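Local coordinates for putative NADPH:quinone reductase (PDB 3GMS), which probably reduces quinones with NADPH, as quinone oxidoreductases of the medium-chain dehydrogenase family do, at residues A230-I242 with W252-F266. Numbering follows the deposited sequence.
Sequences AFSLRPNGHFLTI and WAEIVTKAKVHANIF
F239 and T241 bond through their backbones to H262 and N264 as parallel strands. F239 N donates to H262 O at 2.7 Å and F239 O accepts from N264 N. T241 N continues the pattern with N264 O, and F266 N, just past the strand, adds a bond to T241 O. N236 N, in the type II turn 234-237, adds a bond to K260 O (2.8 Å). Beyond the strands, one water bridges I242 O and F266 O.

One side-chain bond spans the strands: H238 NE2 donates to N264 OD1 at 2.9 Å. NE2 is tilted 19° from the carbonyl plane of N264, and ring and amide planes stand 70° apart. CG of H238 lies anti to its backbone N (chi1 -162°), which carries the imidazole over toward strand 262-265.

Strand 237-241, helix 252-257 and strand 262-265 form a right-handed beta-alpha-beta crossover. It forms one edge of the six-stranded parallel Rossmann sheet, with 262-265 outermost.

Apolar side chains pack between helix 252-257 and the sheet. The F239 ring carries A230 CB over one face and meets A263 CB at its edge. I255 CD1 reaches A230 CB at 3.5 Å. W252 CH2 touches T241 CG2 at 3.5 Å. Just past the helix, A259 CB sits centrally over the F231 ring, a CH-pi contact 3.7 Å from the centroid.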
ATOM      1  N   ALA A 230     -17.906   2.709  11.445  1.00 25.53           N
ATOM      2  CA  ALA A 230     -18.019   4.108  11.879  1.00 25.25           C
ATOM      3  C   ALA A 230     -18.892   4.186  13.138  1.00 25.52           C
ATOM      4  O   ALA A 230     -18.587   4.883  14.077  1.00 24.37           O
ATOM      5  CB  ALA A 230     -18.638   4.950  10.774  1.00 25.60           C
ATOM      6  N   PHE A 231     -19.984   3.447  13.128  1.00 26.25           N
ATOM      7  CA  PHE A 231     -20.860   3.454  14.306  1.00 27.27           C
ATOM      8  C   PHE A 231     -20.264   2.822  15.553  1.00 27.46           C
ATOM      9  O   PHE A 231     -20.827   2.960  16.663  1.00 28.54           O
ATOM     10  CB  PHE A 231     -22.195   2.816  13.945  1.00 27.37           C
ATOM     11  CG  PHE A 231     -23.171   3.786  13.331  1.00 31.57           C
ATOM     12  CD1 PHE A 231     -23.046   4.165  11.996  1.00 36.19           C
ATOM     13  CD2 PHE A 231     -24.223   4.315  14.092  1.00 36.64           C
ATOM     14  CE1 PHE A 231     -23.958   5.062  11.398  1.00 38.90           C
ATOM     15  CE2 PHE A 231     -25.144   5.221  13.521  1.00 38.82           C
ATOM     16  CZ  PHE A 231     -25.010   5.602  12.170  1.00 39.52           C
ATOM     17  N   SER A 232     -19.137   2.123  15.419  1.00 26.11           N
ATOM     18  CA  SER A 232     -18.466   1.575  16.597  1.00 24.81           C
ATOM     19  C   SER A 232     -17.489   2.557  17.223  1.00 24.38           C
ATOM     20  O   SER A 232     -16.764   2.229  18.159  1.00 26.05           O
ATOM     21  CB  SER A 232     -17.779   0.240  16.281  1.00 24.26           C
ATOM     22  OG  SER A 232     -18.675  -0.665  15.666  1.00 24.72           O
ATOM     23  N   LEU A 233     -17.453   3.778  16.711  1.00 23.98           N
ATOM     24  CA  LEU A 233     -16.611   4.810  17.329  1.00 23.97           C
ATOM     25  C   LEU A 233     -17.353   5.660  18.341  1.00 25.42           C
ATOM     26  O   LEU A 233     -18.554   5.872  18.203  1.00 27.24           O
ATOM     27  CB  LEU A 233     -16.082   5.770  16.254  1.00 24.87           C
ATOM     28  CG  LEU A 233     -15.295   5.012  15.201  1.00 22.79           C
ATOM     29  CD1 LEU A 233     -14.940   5.984  14.078  1.00 26.21           C
ATOM     30  CD2 LEU A 233     -14.079   4.398  15.830  1.00 25.00           C
ATOM     31  N   ARG A 234     -16.609   6.204  19.295  1.00 25.62           N
ATOM     32  CA  ARG A 234     -17.137   7.190  20.226  1.00 26.96           C
ATOM     33  C   ARG A 234     -17.566   8.440  19.450  1.00 27.70           C
ATOM     34  O   ARG A 234     -17.063   8.685  18.332  1.00 25.39           O
ATOM     35  CB  ARG A 234     -16.098   7.534  21.293  1.00 26.91           C
ATOM     36  CG  ARG A 234     -14.827   8.257  20.803  1.00 27.41           C
ATOM     37  CD  ARG A 234     -13.930   8.567  21.967  1.00 29.97           C
ATOM     38  NE  ARG A 234     -12.635   9.118  21.559  1.00 34.26           N
ATOM     39  CZ  ARG A 234     -12.424  10.348  21.074  1.00 36.23           C
ATOM     40  NH1 ARG A 234     -13.431  11.195  20.903  1.00 35.86           N
ATOM     41  NH2 ARG A 234     -11.187  10.725  20.747  1.00 36.34           N
ATOM     42  N   PRO A 235     -18.514   9.221  20.018  1.00 27.73           N
ATOM     43  CA  PRO A 235     -18.802  10.534  19.441  1.00 28.02           C
ATOM     44  C   PRO A 235     -17.522  11.329  19.347  1.00 27.52           C
ATOM     45  O   PRO A 235     -16.698  11.267  20.253  1.00 28.00           O
ATOM     46  CB  PRO A 235     -19.730  11.190  20.489  1.00 29.13           C
ATOM     47  CG  PRO A 235     -20.313  10.067  21.254  1.00 28.22           C
ATOM     48  CD  PRO A 235     -19.379   8.907  21.178  1.00 27.97           C
ATOM     49  N   ASN A 236     -17.347  12.046  18.239  1.00 28.77           N
ATOM     50  CA  ASN A 236     -16.126  12.805  17.964  1.00 29.53           C
ATOM     51  C   ASN A 236     -14.895  11.952  17.680  1.00 29.01           C
ATOM     52  O   ASN A 236     -13.766  12.475  17.666  1.00 29.33           O
ATOM     53  CB  ASN A 236     -15.850  13.854  19.044  1.00 30.40           C
ATOM     54  CG  ASN A 236     -17.061  14.755  19.275  1.00 33.81           C
ATOM     55  OD1 ASN A 236     -17.433  15.034  20.412  1.00 39.59           O
ATOM     56  ND2 ASN A 236     -17.716  15.154  18.189  1.00 34.67           N
ATOM     57  N   GLY A 237     -15.118  10.659  17.432  1.00 27.69           N
ATOM     58  CA  GLY A 237     -14.037   9.761  17.016  1.00 26.89           C
ATOM     59  C   GLY A 237     -13.775  10.046  15.549  1.00 27.31           C
ATOM     60  O   GLY A 237     -14.570  10.737  14.895  1.00 28.17           O
ATOM     61  N   HIS A 238     -12.711   9.458  15.010  1.00 26.56           N
ATOM     62  CA  HIS A 238     -12.269   9.813  13.671  1.00 25.30           C
ATOM     63  C   HIS A 238     -12.345   8.571  12.780  1.00 24.11           C
ATOM     64  O   HIS A 238     -11.665   7.557  13.052  1.00 23.18           O
ATOM     65  CB  HIS A 238     -10.853  10.369  13.751  1.00 26.48           C
ATOM     66  CG  HIS A 238     -10.438  11.169  12.538  1.00 30.57           C
ATOM     67  ND1 HIS A 238      -9.271  11.906  12.488  1.00 35.05           N
ATOM     68  CD2 HIS A 238     -11.034  11.332  11.329  1.00 35.05           C
ATOM     69  CE1 HIS A 238      -9.173  12.499  11.307  1.00 33.68           C
ATOM     70  NE2 HIS A 238     -10.231  12.163  10.585  1.00 36.57           N
ATOM     71  N   PHE A 239     -13.150   8.668  11.718  1.00 23.44           N
ATOM     72  CA  PHE A 239     -13.364   7.578  10.757  1.00 23.67           C
ATOM     73  C   PHE A 239     -12.607   7.949   9.484  1.00 24.03           C
ATOM     74  O   PHE A 239     -12.743   9.081   8.973  1.00 24.37           O
ATOM     75  CB  PHE A 239     -14.837   7.443  10.450  1.00 23.90           C
ATOM     76  CG  PHE A 239     -15.173   6.400   9.415  1.00 24.06           C
ATOM     77  CD1 PHE A 239     -15.164   5.047   9.745  1.00 26.16           C
ATOM     78  CD2 PHE A 239     -15.542   6.770   8.126  1.00 24.27           C
ATOM     79  CE1 PHE A 239     -15.520   4.084   8.806  1.00 26.18           C
ATOM     80  CE2 PHE A 239     -15.912   5.816   7.169  1.00 27.31           C
ATOM     81  CZ  PHE A 239     -15.878   4.451   7.507  1.00 25.55           C
ATOM     82  N   LEU A 240     -11.782   7.024   9.018  1.00 24.19           N
ATOM     83  CA  LEU A 240     -10.975   7.282   7.812  1.00 24.41           C
ATOM     84  C   LEU A 240     -11.146   6.151   6.788  1.00 25.00           C
ATOM     85  O   LEU A 240     -11.024   4.977   7.148  1.00 25.27           O
ATOM     86  CB  LEU A 240      -9.515   7.444   8.221  1.00 24.52           C
ATOM     87  CG  LEU A 240      -8.492   7.880   7.170  1.00 26.62           C
ATOM     88  CD1 LEU A 240      -8.731   9.372   6.805  1.00 26.98           C
ATOM     89  CD2 LEU A 240      -7.101   7.683   7.740  1.00 27.69           C
ATOM     90  N   THR A 241     -11.436   6.459   5.523  1.00 23.74           N
ATOM     91  CA  THR A 241     -11.486   5.375   4.555  1.00 24.86           C
ATOM     92  C   THR A 241     -10.172   5.343   3.775  1.00 24.92           C
ATOM     93  O   THR A 241      -9.573   6.408   3.495  1.00 24.73           O
ATOM     94  CB  THR A 241     -12.671   5.425   3.588  1.00 25.86           C
ATOM     95  OG1 THR A 241     -12.563   6.581   2.763  1.00 26.29           O
ATOM     96  CG2 THR A 241     -13.985   5.494   4.323  1.00 24.68           C
ATOM     97  N   ILE A 242      -9.702   4.135   3.476  1.00 24.36           N
ATOM     98  CA  ILE A 242      -8.472   4.001   2.651  1.00 24.03           C
ATOM     99  C   ILE A 242      -8.693   3.158   1.409  1.00 26.28           C
ATOM    100  O   ILE A 242      -7.798   3.064   0.537  1.00 25.12           O
ATOM    101  CB  ILE A 242      -7.268   3.434   3.448  1.00 24.22           C
ATOM    102  CG1 ILE A 242      -7.574   2.064   4.062  1.00 24.59           C
ATOM    103  CG2 ILE A 242      -6.718   4.465   4.445  1.00 23.62           C
ATOM    104  CD1 ILE A 242      -6.294   1.326   4.579  1.00 27.42           C
ATOM    105  N   TRP A 252     -22.067   8.597   4.366  1.00 32.94           N
ATOM    106  CA  TRP A 252     -21.395   9.760   4.931  1.00 33.66           C
ATOM    107  C   TRP A 252     -22.292  10.660   5.786  1.00 33.93           C
ATOM    108  O   TRP A 252     -21.886  11.128   6.857  1.00 34.25           O
ATOM    109  CB  TRP A 252     -20.717  10.607   3.810  1.00 32.93           C
ATOM    110  CG  TRP A 252     -19.665   9.869   2.995  1.00 33.53           C
ATOM    111  CD1 TRP A 252     -19.798   9.425   1.720  1.00 34.81           C
ATOM    112  CD2 TRP A 252     -18.336   9.489   3.411  1.00 34.67           C
ATOM    113  NE1 TRP A 252     -18.656   8.779   1.316  1.00 36.51           N
ATOM    114  CE2 TRP A 252     -17.737   8.814   2.329  1.00 35.80           C
ATOM    115  CE3 TRP A 252     -17.595   9.665   4.589  1.00 34.40           C
ATOM    116  CZ2 TRP A 252     -16.437   8.293   2.390  1.00 34.86           C
ATOM    117  CZ3 TRP A 252     -16.290   9.149   4.649  1.00 34.39           C
ATOM    118  CH2 TRP A 252     -15.724   8.479   3.548  1.00 33.79           C
ATOM    119  N   ALA A 253     -23.500  10.932   5.299  1.00 34.71           N
ATOM    120  CA  ALA A 253     -24.426  11.822   6.023  1.00 36.11           C
ATOM    121  C   ALA A 253     -24.821  11.278   7.410  1.00 36.74           C
ATOM    122  O   ALA A 253     -24.789  12.008   8.420  1.00 36.36           O
ATOM    123  CB  ALA A 253     -25.682  12.117   5.161  1.00 35.67           C
ATOM    124  N   GLU A 254     -25.176  10.000   7.460  1.00 37.37           N
ATOM    125  CA  GLU A 254     -25.580   9.381   8.719  1.00 38.44           C
ATOM    126  C   GLU A 254     -24.426   9.238   9.692  1.00 37.60           C
ATOM    127  O   GLU A 254     -24.585   9.442  10.895  1.00 37.42           O
ATOM    128  CB  GLU A 254     -26.196   8.009   8.480  1.00 39.70           C
ATOM    129  CG  GLU A 254     -27.470   8.080   7.674  1.00 43.60           C
ATOM    130  CD  GLU A 254     -28.475   7.034   8.093  1.00 51.06           C
ATOM    131  OE1 GLU A 254     -29.695   7.320   7.942  1.00 51.97           O
ATOM    132  OE2 GLU A 254     -28.046   5.948   8.584  1.00 53.35           O
ATOM    133  N   ILE A 255     -23.262   8.866   9.180  1.00 36.79           N
ATOM    134  CA  ILE A 255     -22.108   8.749  10.052  1.00 36.85           C
ATOM    135  C   ILE A 255     -21.930  10.054  10.837  1.00 36.90           C
ATOM    136  O   ILE A 255     -21.657  10.029  12.031  1.00 36.41           O
ATOM    137  CB  ILE A 255     -20.820   8.363   9.269  1.00 36.64           C
ATOM    138  CG1 ILE A 255     -20.903   6.905   8.822  1.00 34.83           C
ATOM    139  CG2 ILE A 255     -19.576   8.602  10.125  1.00 35.89           C
ATOM    140  CD1 ILE A 255     -19.811   6.526   7.820  1.00 36.50           C
ATOM    141  N   VAL A 256     -22.130  11.191  10.164  1.00 38.25           N
ATOM    142  CA  VAL A 256     -21.960  12.520  10.787  1.00 39.28           C
ATOM    143  C   VAL A 256     -23.110  12.888  11.730  1.00 39.86           C
ATOM    144  O   VAL A 256     -22.868  13.327  12.851  1.00 39.49           O
ATOM    145  CB  VAL A 256     -21.727  13.651   9.722  1.00 39.57           C
ATOM    146  CG1 VAL A 256     -21.848  15.054  10.348  1.00 40.34           C
ATOM    147  CG2 VAL A 256     -20.368  13.481   9.068  1.00 39.30           C
ATOM    148  N   THR A 257     -24.344  12.693  11.278  1.00 41.12           N
ATOM    149  CA  THR A 257     -25.506  13.201  12.007  1.00 42.81           C
ATOM    150  C   THR A 257     -25.984  12.205  13.061  1.00 43.43           C
ATOM    151  O   THR A 257     -26.296  12.606  14.177  1.00 44.61           O
ATOM    152  CB  THR A 257     -26.668  13.615  11.072  1.00 42.65           C
ATOM    153  OG1 THR A 257     -27.276  12.444  10.506  1.00 44.31           O
ATOM    154  CG2 THR A 257     -26.164  14.517   9.942  1.00 43.77           C
ATOM    155  N   LYS A 258     -25.994  10.912  12.720  1.00 44.09           N
ATOM    156  CA  LYS A 258     -26.428   9.849  13.656  1.00 43.72           C
ATOM    157  C   LYS A 258     -25.313   9.347  14.605  1.00 43.01           C
ATOM    158  O   LYS A 258     -25.530   9.220  15.819  1.00 43.16           O
ATOM    159  CB  LYS A 258     -27.118   8.685  12.914  1.00 44.55           C
ATOM    160  CG  LYS A 258     -28.316   9.121  12.031  1.00 47.75           C
ATOM    161  CD  LYS A 258     -29.593   8.286  12.259  1.00 52.96           C
ATOM    162  CE  LYS A 258     -29.747   7.098  11.293  1.00 54.40           C
ATOM    163  NZ  LYS A 258     -28.734   6.015  11.499  1.00 57.11           N
ATOM    164  N   ALA A 259     -24.120   9.077  14.075  1.00 41.07           N
ATOM    165  CA  ALA A 259     -23.034   8.557  14.912  1.00 39.27           C
ATOM    166  C   ALA A 259     -22.137   9.652  15.504  1.00 38.31           C
ATOM    167  O   ALA A 259     -21.356   9.383  16.417  1.00 37.87           O
ATOM    168  CB  ALA A 259     -22.214   7.508  14.162  1.00 39.22           C
ATOM    169  N   LYS A 260     -22.262  10.885  14.999  1.00 37.08           N
ATOM    170  CA  LYS A 260     -21.492  12.042  15.525  1.00 36.68           C
ATOM    171  C   LYS A 260     -19.969  11.902  15.400  1.00 35.38           C
ATOM    172  O   LYS A 260     -19.232  12.376  16.261  1.00 34.68           O
ATOM    173  CB  LYS A 260     -21.851  12.374  16.997  1.00 38.05           C
ATOM    174  CG  LYS A 260     -23.100  13.232  17.238  1.00 41.48           C
ATOM    175  CD  LYS A 260     -24.387  12.445  16.939  1.00 46.09           C
ATOM    176  CE  LYS A 260     -25.620  13.061  17.608  1.00 47.52           C
ATOM    177  NZ  LYS A 260     -26.793  12.938  16.700  1.00 48.42           N
ATOM    178  N   VAL A 261     -19.504  11.260  14.329  1.00 34.36           N
ATOM    179  CA  VAL A 261     -18.058  11.059  14.149  1.00 33.44           C
ATOM    180  C   VAL A 261     -17.542  11.935  13.029  1.00 33.35           C
ATOM    181  O   VAL A 261     -18.325  12.325  12.158  1.00 34.22           O
ATOM    182  CB  VAL A 261     -17.666   9.574  13.881  1.00 33.85           C
ATOM    183  CG1 VAL A 261     -18.267   8.630  14.933  1.00 32.68           C
ATOM    184  CG2 VAL A 261     -18.032   9.140  12.533  1.00 34.50           C
ATOM    185  N   HIS A 262     -16.257  12.270  13.085  1.00 32.80           N
ATOM    186  CA  HIS A 262     -15.561  12.991  11.989  1.00 33.01           C
ATOM    187  C   HIS A 262     -15.136  11.972  10.949  1.00 31.14           C
ATOM    188  O   HIS A 262     -14.568  10.956  11.311  1.00 31.13           O
ATOM    189  CB  HIS A 262     -14.308  13.695  12.497  1.00 34.13           C
ATOM    190  CG  HIS A 262     -14.552  14.581  13.674  1.00 39.33           C
ATOM    191  ND1 HIS A 262     -13.881  14.431  14.870  1.00 42.55           N
ATOM    192  CD2 HIS A 262     -15.409  15.619  13.850  1.00 42.77           C
ATOM    193  CE1 HIS A 262     -14.294  15.353  15.725  1.00 43.15           C
ATOM    194  NE2 HIS A 262     -15.229  16.079  15.136  1.00 43.81           N
ATOM    195  N   ALA A 263     -15.417  12.224   9.671  1.00 29.33           N
ATOM    196  CA  ALA A 263     -15.069  11.270   8.614  1.00 28.14           C
ATOM    197  C   ALA A 263     -14.253  11.905   7.484  1.00 27.61           C
ATOM    198  O   ALA A 263     -14.529  13.033   7.087  1.00 28.32           O
ATOM    199  CB  ALA A 263     -16.312  10.600   8.068  1.00 29.20           C
ATOM    200  N   ASN A 264     -13.224  11.193   7.034  1.00 26.28           N
ATOM    201  CA  ASN A 264     -12.349  11.641   5.939  1.00 26.44           C
ATOM    202  C   ASN A 264     -11.966  10.484   5.059  1.00 25.46           C
ATOM    203  O   ASN A 264     -12.144   9.297   5.419  1.00 24.64           O
ATOM    204  CB  ASN A 264     -11.057  12.263   6.470  1.00 25.79           C
ATOM    205  CG  ASN A 264     -11.293  13.583   7.147  1.00 29.43           C
ATOM    206  OD1 ASN A 264     -11.343  13.662   8.377  1.00 29.77           O
ATOM    207  ND2 ASN A 264     -11.492  14.626   6.353  1.00 25.66           N
ATOM    208  N   ILE A 265     -11.408  10.835   3.897  1.00 24.09           N
ATOM    209  CA  ILE A 265     -10.915   9.864   2.937  1.00 25.23           C
ATOM    210  C   ILE A 265      -9.408  10.096   2.808  1.00 25.09           C
ATOM    211  O   ILE A 265      -8.980  11.238   2.593  1.00 24.53           O
ATOM    212  CB  ILE A 265     -11.553  10.064   1.526  1.00 24.96           C
ATOM    213  CG1 ILE A 265     -13.065   9.900   1.555  1.00 28.18           C
ATOM    214  CG2 ILE A 265     -11.010   9.033   0.546  1.00 25.13           C
ATOM    215  CD1 ILE A 265     -13.847  11.171   1.667  1.00 28.60           C
ATOM    216  N   PHE A 266      -8.610   9.039   2.932  1.00 23.93           N
ATOM    217  CA  PHE A 266      -7.158   9.184   2.790  1.00 24.00           C
ATOM    218  C   PHE A 266      -6.691   8.683   1.431  1.00 24.80           C
ATOM    219  O   PHE A 266      -7.073   7.586   0.993  1.00 24.61           O
ATOM    220  CB  PHE A 266      -6.402   8.424   3.884  1.00 23.23           C
ATOM    221  CG  PHE A 266      -4.920   8.540   3.767  1.00 23.73           C
ATOM    222  CD1 PHE A 266      -4.255   9.643   4.334  1.00 22.39           C
ATOM    223  CD2 PHE A 266      -4.178   7.545   3.101  1.00 23.05           C
ATOM    224  CE1 PHE A 266      -2.873   9.763   4.198  1.00 22.66           C
ATOM    225  CE2 PHE A 266      -2.817   7.654   2.942  1.00 23.73           C
ATOM    226  CZ  PHE A 266      -2.141   8.758   3.509  1.00 20.63           C
TER
HETATM  227  O   HOH W   1     -20.906   7.428  18.279  1.00 33.02           O
HETATM  228  O   HOH W   2      -5.883   5.237   0.673  1.00 39.05           O